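Local structure of putative PAS/PAC sensor protein (Nakamurella multipartita DSM 44233, 6HMJ) at the interface of chains A and B. The protein senses blue light through a flavin-binding light-oxygen-voltage domain and couples it to RNA binding and the regulation of translation. Coordinates in Å, arbitrary orientation; residue numbers count along the deposited sequence, not the author numbering. Chains: chain A/B, Putative PAS/PAC sensor protein.

The interface of chains A and B. Residues chain A 249, 329, 331, 344, 346; chain B 237, 240-241, 244-245.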
# COMPACT_ATOMS: atom_id res chain seq x y z
N ILE A 249 -16.52 33.67 7.79
CA ILE A 249 -16.52 35.10 7.52
C ILE A 249 -16.39 35.83 8.85
O ILE A 249 -17.09 35.51 9.81
CB ILE A 249 -17.81 35.54 6.79
CG1 ILE A 249 -17.98 34.74 5.49
CG2 ILE A 249 -17.78 37.04 6.51
CD1 ILE A 249 -19.26 35.03 4.75
N HIS A 329 -7.93 35.40 3.66
CA HIS A 329 -7.77 36.62 2.88
C HIS A 329 -8.29 37.81 3.67
O HIS A 329 -9.30 37.71 4.38
CB HIS A 329 -8.52 36.48 1.55
CG HIS A 329 -8.59 37.73 0.74
ND1 HIS A 329 -9.78 38.37 0.45
CD2 HIS A 329 -7.61 38.47 0.15
CE1 HIS A 329 -9.53 39.44 -0.28
NE2 HIS A 329 -8.23 39.53 -0.47
N SER A 331 -9.62 41.64 3.30
CA SER A 331 -10.17 42.58 2.33
C SER A 331 -10.57 43.86 3.05
O SER A 331 -11.39 43.81 3.99
CB SER A 331 -11.38 41.96 1.63
OG SER A 331 -11.71 42.70 0.46
N ILE A 344 -12.47 42.55 6.37
CA ILE A 344 -13.16 41.27 6.31
C ILE A 344 -12.11 40.17 6.20
O ILE A 344 -11.12 40.32 5.48
CB ILE A 344 -14.15 41.20 5.14
CG1 ILE A 344 -15.07 42.42 5.13
CG2 ILE A 344 -14.98 39.92 5.23
CD1 ILE A 344 -15.97 42.50 3.92
N TYR A 346 -11.60 35.89 5.63
CA TYR A 346 -12.20 34.65 5.14
C TYR A 346 -11.22 33.51 5.43
O TYR A 346 -10.32 33.24 4.64
CB TYR A 346 -12.51 34.73 3.64
CG TYR A 346 -13.18 36.02 3.22
CD1 TYR A 346 -12.43 37.16 2.99
CD2 TYR A 346 -14.55 36.09 3.05
CE1 TYR A 346 -13.03 38.34 2.60
CE2 TYR A 346 -15.17 37.26 2.67
CZ TYR A 346 -14.40 38.39 2.45
OH TYR A 346 -15.00 39.57 2.07
N ILE B 237 -20.20 46.58 3.88
CA ILE B 237 -19.46 45.46 4.44
C ILE B 237 -20.03 44.14 3.91
O ILE B 237 -19.29 43.27 3.44
CB ILE B 237 -19.49 45.50 5.97
CG1 ILE B 237 -18.67 46.68 6.49
CG2 ILE B 237 -18.96 44.20 6.56
CD1 ILE B 237 -18.89 46.97 7.97
N ARG B 240 -19.37 43.59 0.10
CA ARG B 240 -18.01 43.13 -0.13
C ARG B 240 -17.82 41.69 0.31
O ARG B 240 -17.09 40.92 -0.33
CB ARG B 240 -17.03 44.07 0.59
CG ARG B 240 -15.58 43.60 0.63
CD ARG B 240 -14.92 43.70 -0.74
NE ARG B 240 -14.78 45.09 -1.19
CZ ARG B 240 -14.04 45.46 -2.23
NH1 ARG B 240 -13.36 44.55 -2.93
NH2 ARG B 240 -13.97 46.74 -2.57
N ALA B 241 -18.48 41.29 1.41
CA ALA B 241 -18.30 39.94 1.92
C ALA B 241 -18.79 38.89 0.93
O ALA B 241 -18.14 37.87 0.72
CB ALA B 241 -19.01 39.79 3.27
N ASP B 244 -16.31 38.54 -2.13
CA ASP B 244 -15.03 37.89 -1.89
C ASP B 244 -15.16 36.46 -1.39
O ASP B 244 -14.14 35.76 -1.32
CB ASP B 244 -14.22 38.71 -0.88
CG ASP B 244 -13.83 40.07 -1.40
OD1 ASP B 244 -14.02 40.33 -2.61
OD2 ASP B 244 -13.35 40.90 -0.60
N ALA B 245 -16.35 36.01 -1.02
CA ALA B 245 -16.50 34.67 -0.48
C ALA B 245 -16.08 33.63 -1.51
O ALA B 245 -16.41 33.74 -2.70
CB ALA B 245 -17.94 34.42 -0.04
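With its OG anti to the backbone N (chi1 -164°), A:Ser331 meets the carboxylate of B:Asp244, whose CG stands beside its own backbone N and anti to the carbonyl carbon (chi1 -65°). The serine hydroxyl OG donates a hydrogen bond to OD2 of B:Asp244 over 2.7 Å, arriving nearly in line with the carboxylate C-O bond. The same aspartate meets A:Tyr346 through its methylene: the ring carbon CZ lies 3.3 Å from CB of B:Asp244, and ring and carboxylate planes are turned 68° apart. The phenol tip also reaches the helix backbone, OH of A:Tyr346 lying 3.3 Å from CA of B:Ala241. An alanine in place of A:Tyr346 would probably open a gap against the helix and leave the B:Asp244 side chain freer to turn away from A:Ser331. Beside this, one turn back along the helix, the CD1 methyl of A:Ile344 meets the aliphatic stem of B:Arg240, 3.5 Å from CG, and the same methyl lies 3.4 Å from the carbonyl O of B:Ile237. The imidazole of A:His329 stays more distant, its ND1 4.5 Å from OD2 of B:Asp244; if protonated, it could favour the carboxylate's negative charge. In the deposited two-chain assembly, helix 234-244 of chain B thus lies against strands 323-334 and 340-346 of the flavin-binding PAS domain of chain A, with a symmetry-related twin; the structure alone does not show whether this is the dimer in the cell.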